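Local coordinates for protein type III effector HopA1 (Pseudomonas syringae pv. tomato str. DC3000, PDB 4RSX) that is probably injected by the bacterium into plant cells during infection, though its molecular activity is not firmly established, at residues K144-A149 against T155-L160. Residues are numbered along the deposited sequence; the frame is centred on the assembly and turned at random.
Sequences KVIGPA and TDSAVL
Lys144 and Val159 face each other as a hydrogen-bonded antiparallel pair, their side chains lying side by side and pointing the same way from the sheet. The lysine chain stays extended beyond CG, which carries CE past Val159 CG2 at 4.1 Å and brings NZ to Asp156 OD2 at 3.2 Å in a salt bridge. NZ approaches OD2 from above the carboxylate plane, 37° out of it. Asp156, which supplies the counter-charge, reaches toward the lysine with CG set between its own backbone N and carbonyl carbon (chi1 58°). Lysine suits this place because its methylenes can lie against Val159 while the ammonium group reaches the carboxylate; it also makes a cation-pi contact with Phe96. Beneath the side chains, Lys144 N donates a hydrogen bond to Val159 O (2.8 Å) and Val159 N returns one to Lys144 O (3.0 Å). Val145 and Ala158 form the next, non-hydrogen-bonded pair on the opposite face; alanine's single methyl suits this close pair (CA atoms 4.5 Å apart), and Val145 also packs on helix 123-136. Farther along, Ile146 N hydrogen-bonds to Ser157 O (2.9 Å), and the serine hydroxyl suits the turn by hydrogen-bonding to Gly152 N in the connecting loop. Together these contacts close the loop end of a beta hairpin, strands 140-146 and 158-162, within the antiparallel sheet of this alpha/beta HopA1 fragment, in its HopA1 family region.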
ATOM      1  N   LYS A 144       2.447  -7.455   0.731  1.00 13.80           N
ATOM      2  CA  LYS A 144       3.801  -7.083   1.127  1.00 13.69           C
ATOM      3  C   LYS A 144       3.808  -6.410   2.490  1.00 14.87           C
ATOM      4  O   LYS A 144       2.859  -5.704   2.863  1.00 13.25           O
ATOM      5  CB  LYS A 144       4.505  -6.215   0.060  1.00 15.11           C
ATOM      6  CG  LYS A 144       4.281  -4.723   0.214  1.00 15.09           C
ATOM      7  CD  LYS A 144       4.989  -3.861  -0.858  1.00 17.61           C
ATOM      8  CE  LYS A 144       4.458  -2.399  -0.752  1.00 17.38           C
ATOM      9  NZ  LYS A 144       5.016  -1.432  -1.776  1.00 24.02           N
ATOM     10  N   VAL A 145       4.874  -6.654   3.242  1.00 15.19           N
ATOM     11  CA  VAL A 145       5.074  -5.970   4.512  1.00 17.17           C
ATOM     12  C   VAL A 145       6.483  -5.391   4.552  1.00 17.74           C
ATOM     13  O   VAL A 145       7.439  -6.029   4.090  1.00 16.52           O
ATOM     14  CB  VAL A 145       4.811  -6.914   5.720  1.00 16.77           C
ATOM     15  CG1 VAL A 145       3.330  -7.284   5.787  1.00 18.19           C
ATOM     16  CG2 VAL A 145       5.653  -8.183   5.606  1.00 13.74           C
ATOM     17  N   ILE A 146       6.596  -4.168   5.066  1.00 15.47           N
ATOM     18  CA  ILE A 146       7.884  -3.507   5.246  1.00 17.32           C
ATOM     19  C   ILE A 146       8.625  -4.167   6.421  1.00 19.73           C
ATOM     20  O   ILE A 146       7.988  -4.701   7.341  1.00 14.42           O
ATOM     21  CB  ILE A 146       7.675  -2.006   5.537  1.00 20.33           C
ATOM     22  CG1 ILE A 146       8.979  -1.215   5.475  1.00 23.30           C
ATOM     23  CG2 ILE A 146       7.078  -1.810   6.907  1.00 16.52           C
ATOM     24  CD1 ILE A 146       9.679  -1.272   4.157  1.00 21.36           C
ATOM     25  N   GLY A 147       9.958  -4.151   6.378  1.00 15.16           N
ATOM     26  CA  GLY A 147      10.760  -4.637   7.488  1.00 15.94           C
ATOM     27  C   GLY A 147      10.376  -4.003   8.822  1.00 15.26           C
ATOM     28  O   GLY A 147       9.965  -2.835   8.866  1.00 15.25           O
ATOM     29  N   PRO A 148      10.531  -4.767   9.921  1.00 14.01           N
ATOM     30  CA  PRO A 148      10.076  -4.394  11.270  1.00 18.44           C
ATOM     31  C   PRO A 148      10.662  -3.096  11.814  1.00 16.83           C
ATOM     32  O   PRO A 148      10.013  -2.439  12.636  1.00 18.29           O
ATOM     33  CB  PRO A 148      10.532  -5.576  12.141  1.00 19.98           C
ATOM     34  CG  PRO A 148      11.637  -6.239  11.357  1.00 16.06           C
ATOM     35  CD  PRO A 148      11.218  -6.072   9.919  1.00 18.03           C
ATOM     36  N   ALA A 149      11.858  -2.715  11.383  1.00 14.88           N
ATOM     37  CA  ALA A 149      12.423  -1.465  11.882  1.00 19.67           C
ATOM     38  C   ALA A 149      11.650  -0.252  11.355  1.00 19.84           C
ATOM     39  O   ALA A 149      11.681   0.814  11.963  1.00 21.67           O
ATOM     40  CB  ALA A 149      13.904  -1.361  11.544  1.00 20.06           C
ATOM     41  N   THR A 155       3.837   4.995   4.344  1.00 27.82           N
ATOM     42  CA  THR A 155       2.451   5.023   3.892  1.00 26.84           C
ATOM     43  C   THR A 155       2.003   3.625   3.506  1.00 23.48           C
ATOM     44  O   THR A 155       0.810   3.347   3.455  1.00 30.99           O
ATOM     45  CB  THR A 155       2.260   5.947   2.694  1.00 26.13           C
ATOM     46  OG1 THR A 155       3.167   5.564   1.649  1.00 28.54           O
ATOM     47  CG2 THR A 155       2.513   7.410   3.097  1.00 24.91           C
ATOM     48  N   ASP A 156       2.966   2.744   3.257  1.00 22.72           N
ATOM     49  CA  ASP A 156       2.663   1.392   2.785  1.00 26.83           C
ATOM     50  C   ASP A 156       3.361   0.287   3.607  1.00 24.06           C
ATOM     51  O   ASP A 156       4.029  -0.584   3.047  1.00 26.01           O
ATOM     52  CB  ASP A 156       2.986   1.266   1.277  1.00 23.25           C
ATOM     53  CG  ASP A 156       4.446   1.585   0.960  1.00 33.89           C
ATOM     54  OD1 ASP A 156       5.146   2.138   1.845  1.00 34.36           O
ATOM     55  OD2 ASP A 156       4.897   1.286  -0.172  1.00 38.44           O
ATOM     56  N   SER A 157       3.185   0.316   4.929  1.00 16.32           N
ATOM     57  CA  SER A 157       3.757  -0.697   5.819  1.00 17.62           C
ATOM     58  C   SER A 157       3.221  -2.102   5.534  1.00 17.82           C
ATOM     59  O   SER A 157       3.947  -3.098   5.695  1.00 13.36           O
ATOM     60  CB  SER A 157       3.512  -0.336   7.297  1.00 13.80           C
ATOM     61  OG  SER A 157       4.292   0.784   7.677  1.00 18.26           O
ATOM     62  N   ALA A 158       1.949  -2.181   5.131  1.00 14.76           N
ATOM     63  CA  ALA A 158       1.340  -3.463   4.759  1.00 11.57           C
ATOM     64  C   ALA A 158       0.267  -3.290   3.683  1.00 12.75           C
ATOM     65  O   ALA A 158      -0.652  -2.475   3.834  1.00 10.42           O
ATOM     66  CB  ALA A 158       0.761  -4.157   5.986  1.00 12.48           C
ATOM     67  N   VAL A 159       0.389  -4.059   2.602  1.00  7.99           N
ATOM     68  CA  VAL A 159      -0.519  -3.929   1.466  1.00  8.62           C
ATOM     69  C   VAL A 159      -0.929  -5.313   0.915  1.00  9.09           C
ATOM     70  O   VAL A 159      -0.087  -6.218   0.778  1.00 10.28           O
ATOM     71  CB  VAL A 159       0.101  -3.076   0.300  1.00 10.74           C
ATOM     72  CG1 VAL A 159      -0.948  -2.814  -0.786  1.00  8.26           C
ATOM     73  CG2 VAL A 159       0.685  -1.732   0.793  1.00  5.28           C
ATOM     74  N   LEU A 160      -2.220  -5.475   0.617  1.00 10.69           N
ATOM     75  CA  LEU A 160      -2.708  -6.650  -0.109  1.00 12.41           C
ATOM     76  C   LEU A 160      -3.063  -6.245  -1.545  1.00 14.06           C
ATOM     77  O   LEU A 160      -3.729  -5.220  -1.763  1.00 12.65           O
ATOM     78  CB  LEU A 160      -3.930  -7.250   0.588  1.00 10.11           C
ATOM     79  CG  LEU A 160      -3.679  -7.897   1.954  1.00 10.82           C
ATOM     80  CD1 LEU A 160      -4.990  -8.298   2.611  1.00 11.48           C
ATOM     81  CD2 LEU A 160      -2.792  -9.105   1.798  1.00 10.87           C
TER